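Local coordinates for protein archease (Thermotoga maritima, PDB 1J5U) that probably activates the tRNA-splicing ligase RtcB by promoting its guanylylation, and binds calcium, at residues L36-A39 against R40-L43; E63-E66 against D67-F70; W76-E79 against I80-G83. All coordinates share one frame; numbering follows the deposited sequence.

From the N terminus the chain runs through strand 23-29 into helix 32-47, whose middle turns make up interaction 1. After strand 54-61 a short loop enters helix 66-81; interaction 2 (63-70) spans the loop and first turn of that helix, and interaction 3 (76-83) its last turns and the exit toward strand 84-92. Each contact is local, closes no long loop, and follows the last in series, with neither nesting nor crossing. Helices 32-47 and 66-81 pack on each other through all three contacts: Leu36 and Ala39 of interaction 1 meet Phe69 of interaction 2, and Leu36, Arg40 and Leu43 meet Trp76 of interaction 3. Interactions 2 and 3 share helix 66-81 without touching.

Interaction 1 of 3, residues L36-A39 against R40-L43; sequences LEEA and RNIL
Arg40 lays its guanidinium beside Glu37, one helical turn earlier, in the middle of helix 32-47, one of the two helices of this alpha-beta fold. The contact is made by packing rather than by charge: Glu37 CB lies over one face of the guanidinium, 3.7 Å from Arg40 NH2, the two side chains running alongside each other. The charged ends do not meet, with Glu37 OE1 4.7 Å from Arg40 NH2. With CG opposite the backbone N (chi1 169°) and a bend at chi3, the arginine folds back along the helix. There NE and NH2 grip Asn41 OD1 side-on, both from the same face of the amide, at 3.2 and 3.0 Å; this should hold the amide in one rotation and turn its ND2 toward Glu38. Asn41 ND2 gives a weak bond to Glu38 OE1, 3.4 Å, the carboxylate and amide planes standing 78° apart, and a water donates to Glu38 OE2 at 2.7 Å.

Helical bonds such as Asn41 N to Glu37 O fix the spacing. Further out, Leu36 and Ala39 face helix 66-81 through Phe69, Trp76 and Val73, and Ile42 packs on strands 23-29 and 127-135; Leu43 N bonds to Ala39 O at 3.1 Å.

Interaction 2 of 3, residues E63-E66 against D67-F70; sequences EETE and DAFF
Thr65 and Ala68 meet where the backbone turns from an extended loop into helix 66-81: Glu64 is the centre of an inverse gamma turn, with Thr65 N bonded back to Glu63 O at 2.7 Å, and from Glu66 onward phi and psi are helical. The side chain of Thr65 reaches over the first turn, and its OG1 accepts from Ala68 N at 3.0 Å, a nearly straight bond with an angle of 164° at the hydrogen. With chi1 at 68° the hydroxyl sits over the backbone, flanked by its N and C, and is directed at the amide that the helix start would otherwise leave without an acceptor. The same hydroxyl donates to Glu63 OE2 at 2.9 Å, meeting it on the anti side and 35° out of the carboxylate plane, so one oxygen links the loop carboxylate to the helix. An alanine here would remove both bonds and would probably leave Ala68 N without its cap and the Glu63 carboxylate able to swing away.

The methyl group of Ala68 fits under this bridge, its CB 3.2 Å from Glu63 O and 3.8 Å from Glu63 CB. A water accepts from Asp67 N at 3.0 Å and donates to Glu66 OE1, serving another amide of the first turn. Beyond the cap, Glu66 OE2 bonds to Phe121 N and Asp67 OD1 to the Tyr116 hydroxyl, while Phe70 stacks on the Tyr116 ring; these contacts fasten the helix start to strand 113-124. Phe69 points inward, between Leu36 and Ala39 of helix 32-47 and Leu114 and Leu119 of strand 113-124. The backbone bond from Phe69 N to Thr65 O begins the regular helical pattern, and the whole is a classic threonine N-cap at a helix N terminus.

Interaction 3 of 3, residues W76-E79 against I80-G83; sequences WILE and ISKG
A Schellman motif ends helix 66-81, and Leu78, Ser81 and Lys82 meet in its last turn. Ser81 OG donates to Leu78 O at 2.6 Å, lying in the carbonyl plane on a lone pair. A chi1 of 74° folds the hydroxyl back onto the preceding turn. Leu78 O also receives a weak bond from Lys82 N at 3.2 Å, so that two donors converge on the one oxygen.

Lys82 runs extended from CG to NZ past Leu78, the two side chains slanting across each other with CE 4.1 Å from Leu78 CG. Its ammonium stops 4.6 Å short of Glu79 OE2, measured from NZ, and a water fills in between them, donating to that oxygen and accepting from NZ at 3.1 Å. The Glu79 carboxylate has stronger partners on strand 54-61: OE1 forms a salt bridge with Lys56 NZ and OE2 one with Lys58 NZ, an arrangement that would be expected to stabilise its negative charge.

The chain leaves the helix at Gly83. At its backbone angles, phi 92° among them, a CB would run into the carbonyl oxygen of Lys82, a clash that glycine avoids. The helix closes with Gly83 N bonded to Ile80 O at 2.9 Å and Lys82 N to Glu79 O at 2.8 Å, the latter donor standing above the carbonyl plane.

From here Gly83 pairs through its backbone with Ile103 and the chain enters strand 84-92. On the buried side Ile80 sets CG1 3.3 Å from Trp76 O and packs on Pro86 and Ile103, and the Trp76 ring meets Tyr60 edge-to-face.

Interaction 1 of 3, residues L36-A39 against R40-L43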
loop_
_atom_site.group_PDB
_atom_site.type_symbol
_atom_site.label_atom_id
_atom_site.label_comp_id
_atom_site.label_asym_id
_atom_site.label_seq_id
_atom_site.Cartn_x
_atom_site.Cartn_y
_atom_site.Cartn_z
ATOM N N LEU A 36 -5.067 2.033 -5.894
ATOM C CA LEU A 36 -4.662 2.554 -4.581
ATOM C C LEU A 36 -5.625 2.047 -3.504
ATOM O O LEU A 36 -5.213 1.809 -2.375
ATOM C CB LEU A 36 -4.629 4.092 -4.562
ATOM C CG LEU A 36 -3.373 4.736 -5.186
ATOM C CD1 LEU A 36 -3.579 6.246 -5.302
ATOM C CD2 LEU A 36 -2.150 4.432 -4.323
ATOM N N GLU A 37 -6.906 1.899 -3.843
ATOM C CA GLU A 37 -7.883 1.390 -2.879
ATOM C C GLU A 37 -7.460 -0.052 -2.536
ATOM O O GLU A 37 -7.544 -0.474 -1.387
ATOM C CB GLU A 37 -9.303 1.372 -3.485
ATOM C CG GLU A 37 -9.985 2.770 -3.602
ATOM C CD GLU A 37 -11.184 2.778 -4.567
ATOM O OE1 GLU A 37 -11.941 1.802 -4.582
ATOM O OE2 GLU A 37 -11.378 3.759 -5.316
ATOM N N GLU A 38 -7.020 -0.807 -3.547
ATOM C CA GLU A 38 -6.577 -2.179 -3.300
ATOM C C GLU A 38 -5.261 -2.219 -2.482
ATOM O O GLU A 38 -5.059 -3.107 -1.654
ATOM C CB GLU A 38 -6.439 -2.926 -4.627
ATOM C CG GLU A 38 -7.810 -3.369 -5.202
ATOM C CD GLU A 38 -8.617 -4.181 -4.199
ATOM O OE1 GLU A 38 -7.991 -4.880 -3.377
ATOM O OE2 GLU A 38 -9.873 -4.133 -4.223
ATOM N N ALA A 39 -4.367 -1.256 -2.701
ATOM C CA ALA A 39 -3.118 -1.203 -1.908
ATOM C C ALA A 39 -3.539 -0.953 -0.461
ATOM O O ALA A 39 -3.003 -1.550 0.481
ATOM C CB ALA A 39 -2.197 -0.063 -2.401
ATOM N N ARG A 40 -4.502 -0.059 -0.282
ATOM C CA ARG A 40 -5.023 0.231 1.046
ATOM C C ARG A 40 -5.593 -1.060 1.676
ATOM O O ARG A 40 -5.284 -1.393 2.818
ATOM C CB ARG A 40 -6.151 1.275 0.974
ATOM C CG ARG A 40 -6.921 1.425 2.307
ATOM C CD ARG A 40 -8.322 2.042 2.076
ATOM N NE ARG A 40 -9.129 1.127 1.275
ATOM C CZ ARG A 40 -10.197 1.476 0.562
ATOM N NH1 ARG A 40 -10.609 2.743 0.559
ATOM N NH2 ARG A 40 -10.816 0.573 -0.195
ATOM N N ASN A 41 -6.460 -1.753 0.939
ATOM C CA ASN A 41 -7.050 -2.991 1.445
ATOM C C ASN A 41 -5.978 -3.982 1.914
ATOM O O ASN A 41 -6.121 -4.596 2.965
ATOM C CB ASN A 41 -7.936 -3.649 0.366
ATOM C CG ASN A 41 -9.184 -2.844 0.074
ATOM O OD1 ASN A 41 -9.558 -1.968 0.855
ATOM N ND2 ASN A 41 -9.846 -3.141 -1.048
ATOM N N ILE A 42 -4.910 -4.126 1.139
ATOM C CA ILE A 42 -3.819 -5.035 1.479
ATOM C C ILE A 42 -3.160 -4.653 2.809
ATOM O O ILE A 42 -2.964 -5.512 3.681
ATOM C CB ILE A 42 -2.733 -5.059 0.354
ATOM C CG1 ILE A 42 -3.293 -5.744 -0.911
ATOM C CG2 ILE A 42 -1.465 -5.791 0.854
ATOM C CD1 ILE A 42 -2.338 -5.725 -2.105
ATOM N N LEU A 43 -2.828 -3.364 2.963
ATOM C CA LEU A 43 -2.196 -2.864 4.181
ATOM C C LEU A 43 -3.027 -3.146 5.444
ATOM O O LEU A 43 -2.498 -3.634 6.456
ATOM C CB LEU A 43 -1.911 -1.338 4.055
ATOM C CG LEU A 43 -0.867 -0.906 3.007
ATOM C CD1 LEU A 43 -0.736 0.628 3.008
ATOM C CD2 LEU A 43 0.505 -1.549 3.323
HETATM O O HOH W 1 -10.933 -5.955 -2.503
#

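Interaction 2 of 3, residues E63-E66 against D67-F70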
loop_
_atom_site.group_PDB
_atom_site.type_symbol
_atom_site.label_atom_id
_atom_site.label_comp_id
_atom_site.label_asym_id
_atom_site.label_seq_id
_atom_site.Cartn_x
_atom_site.Cartn_y
_atom_site.Cartn_z
ATOM N N GLU A 63 -1.544 11.053 -10.205
ATOM C CA GLU A 63 -0.642 10.870 -11.343
ATOM C C GLU A 63 -0.581 9.356 -11.566
ATOM O O GLU A 63 -0.047 8.623 -10.741
ATOM C CB GLU A 63 0.727 11.409 -10.972
ATOM C CG GLU A 63 1.775 11.292 -12.037
ATOM C CD GLU A 63 3.137 11.666 -11.500
ATOM O OE1 GLU A 63 3.213 12.727 -10.835
ATOM O OE2 GLU A 63 4.117 10.905 -11.734
ATOM N N GLU A 64 -1.120 8.889 -12.684
ATOM C CA GLU A 64 -1.158 7.459 -12.935
ATOM C C GLU A 64 0.160 6.822 -13.380
ATOM O O GLU A 64 0.287 6.294 -14.484
ATOM C CB GLU A 64 -2.320 7.190 -13.901
ATOM C CG GLU A 64 -3.625 7.698 -13.267
ATOM C CD GLU A 64 -4.681 8.178 -14.256
ATOM O OE1 GLU A 64 -4.515 9.272 -14.845
ATOM O OE2 GLU A 64 -5.691 7.462 -14.430
ATOM N N THR A 65 1.144 6.873 -12.485
ATOM C CA THR A 65 2.460 6.315 -12.749
ATOM C C THR A 65 2.886 5.429 -11.583
ATOM O O THR A 65 2.405 5.582 -10.454
ATOM C CB THR A 65 3.530 7.411 -12.887
ATOM O OG1 THR A 65 3.725 8.028 -11.609
ATOM C CG2 THR A 65 3.107 8.464 -13.924
ATOM N N GLU A 66 3.815 4.520 -11.853
ATOM C CA GLU A 66 4.288 3.621 -10.808
ATOM C C GLU A 66 5.010 4.423 -9.739
ATOM O O GLU A 66 4.936 4.094 -8.550
ATOM C CB GLU A 66 5.201 2.542 -11.401
ATOM C CG GLU A 66 4.425 1.526 -12.267
ATOM C CD GLU A 66 4.251 1.991 -13.710
ATOM O OE1 GLU A 66 4.643 3.141 -14.020
ATOM O OE2 GLU A 66 3.724 1.207 -14.530
ATOM N N ASP A 67 5.701 5.487 -10.150
ATOM C CA ASP A 67 6.409 6.322 -9.187
ATOM C C ASP A 67 5.458 6.981 -8.194
ATOM O O ASP A 67 5.716 6.981 -6.989
ATOM C CB ASP A 67 7.223 7.428 -9.880
ATOM C CG ASP A 67 8.484 6.899 -10.564
ATOM O OD1 ASP A 67 8.981 5.828 -10.168
ATOM O OD2 ASP A 67 8.975 7.570 -11.491
ATOM N N ALA A 68 4.367 7.554 -8.690
ATOM C CA ALA A 68 3.415 8.215 -7.795
ATOM C C ALA A 68 2.783 7.163 -6.893
ATOM O O ALA A 68 2.545 7.421 -5.716
ATOM C CB ALA A 68 2.320 8.949 -8.592
ATOM N N PHE A 69 2.506 5.984 -7.458
ATOM C CA PHE A 69 1.908 4.893 -6.693
ATOM C C PHE A 69 2.835 4.506 -5.544
ATOM O O PHE A 69 2.414 4.387 -4.392
ATOM C CB PHE A 69 1.650 3.688 -7.597
ATOM C CG PHE A 69 0.863 2.578 -6.920
ATOM C CD1 PHE A 69 1.510 1.483 -6.370
ATOM C CD2 PHE A 69 -0.535 2.614 -6.896
ATOM C CE1 PHE A 69 0.774 0.409 -5.814
ATOM C CE2 PHE A 69 -1.269 1.567 -6.351
ATOM C CZ PHE A 69 -0.607 0.447 -5.808
ATOM N N PHE A 70 4.104 4.315 -5.882
ATOM C CA PHE A 70 5.154 3.972 -4.928
ATOM C C PHE A 70 5.247 5.020 -3.817
ATOM O O PHE A 70 5.233 4.677 -2.631
ATOM C CB PHE A 70 6.496 3.844 -5.688
ATOM C CG PHE A 70 7.688 3.562 -4.813
ATOM C CD1 PHE A 70 8.366 4.608 -4.163
ATOM C CD2 PHE A 70 8.139 2.255 -4.640
ATOM C CE1 PHE A 70 9.485 4.352 -3.347
ATOM C CE2 PHE A 70 9.251 1.972 -3.829
ATOM C CZ PHE A 70 9.933 3.020 -3.175
HETATM O O HOH W 2 6.585 5.594 -12.997
#

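Interaction 3 of 3, residues W76-E79 against I80-G83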
loop_
_atom_site.group_PDB
_atom_site.type_symbol
_atom_site.label_atom_id
_atom_site.label_comp_id
_atom_site.label_asym_id
_atom_site.label_seq_id
_atom_site.Cartn_x
_atom_site.Cartn_y
_atom_site.Cartn_z
ATOM N N TRP A 76 1.761 6.097 3.067
ATOM C CA TRP A 76 0.732 5.501 3.914
ATOM C C TRP A 76 1.370 4.599 4.978
ATOM O O TRP A 76 0.887 4.518 6.099
ATOM C CB TRP A 76 -0.244 4.640 3.110
ATOM C CG TRP A 76 -1.137 5.389 2.168
ATOM C CD1 TRP A 76 -1.276 6.753 2.058
ATOM C CD2 TRP A 76 -1.998 4.814 1.182
ATOM N NE1 TRP A 76 -2.168 7.056 1.061
ATOM C CE2 TRP A 76 -2.630 5.884 0.507
ATOM C CE3 TRP A 76 -2.305 3.488 0.804
ATOM C CZ2 TRP A 76 -3.555 5.676 -0.533
ATOM C CZ3 TRP A 76 -3.235 3.283 -0.233
ATOM C CH2 TRP A 76 -3.843 4.375 -0.886
ATOM N N ILE A 77 2.421 3.884 4.595
ATOM C CA ILE A 77 3.139 3.010 5.525
ATOM C C ILE A 77 3.807 3.880 6.616
ATOM O O ILE A 77 3.859 3.494 7.776
ATOM C CB ILE A 77 4.189 2.166 4.764
ATOM C CG1 ILE A 77 3.450 1.070 3.963
ATOM C CG2 ILE A 77 5.211 1.559 5.751
ATOM C CD1 ILE A 77 4.235 0.472 2.780
ATOM N N LEU A 78 4.292 5.056 6.236
ATOM C CA LEU A 78 4.918 5.972 7.193
ATOM C C LEU A 78 3.821 6.409 8.156
ATOM O O LEU A 78 4.010 6.385 9.371
ATOM C CB LEU A 78 5.523 7.194 6.481
ATOM C CG LEU A 78 6.145 8.311 7.351
ATOM C CD1 LEU A 78 7.272 7.753 8.264
ATOM C CD2 LEU A 78 6.704 9.394 6.437
ATOM N N GLU A 79 2.663 6.785 7.619
ATOM C CA GLU A 79 1.553 7.197 8.471
ATOM C C GLU A 79 1.138 6.068 9.399
ATOM O O GLU A 79 0.784 6.304 10.582
ATOM C CB GLU A 79 0.349 7.647 7.624
ATOM C CG GLU A 79 0.521 9.037 7.004
ATOM C CD GLU A 79 0.639 10.123 8.066
ATOM O OE1 GLU A 79 0.033 9.957 9.149
ATOM O OE2 GLU A 79 1.325 11.136 7.805
ATOM N N ILE A 80 1.147 4.838 8.880
ATOM C CA ILE A 80 0.764 3.707 9.718
ATOM C C ILE A 80 1.748 3.623 10.906
ATOM O O ILE A 80 1.330 3.383 12.038
ATOM C CB ILE A 80 0.748 2.372 8.919
ATOM C CG1 ILE A 80 -0.538 2.292 8.075
ATOM C CG2 ILE A 80 0.796 1.151 9.892
ATOM C CD1 ILE A 80 -0.591 1.098 7.136
ATOM N N SER A 81 3.038 3.836 10.661
ATOM C CA SER A 81 4.011 3.794 11.764
ATOM C C SER A 81 3.743 4.927 12.755
ATOM O O SER A 81 4.220 4.893 13.886
ATOM C CB SER A 81 5.465 3.880 11.252
ATOM O OG SER A 81 5.839 5.179 10.815
ATOM N N LYS A 82 2.967 5.926 12.339
ATOM C CA LYS A 82 2.644 7.046 13.220
ATOM C C LYS A 82 1.293 6.833 13.871
ATOM O O LYS A 82 0.787 7.703 14.575
ATOM C CB LYS A 82 2.635 8.368 12.436
ATOM C CG LYS A 82 4.010 8.785 11.935
ATOM C CD LYS A 82 3.967 10.104 11.183
ATOM C CE LYS A 82 5.367 10.523 10.743
ATOM N NZ LYS A 82 5.340 11.820 9.990
ATOM N N GLY A 83 0.698 5.673 13.629
ATOM C CA GLY A 83 -0.597 5.389 14.208
ATOM C C GLY A 83 -1.791 5.762 13.338
ATOM O O GLY A 83 -2.909 5.775 13.828
HETATM O O HOH W 3 3.944 10.995 7.391
#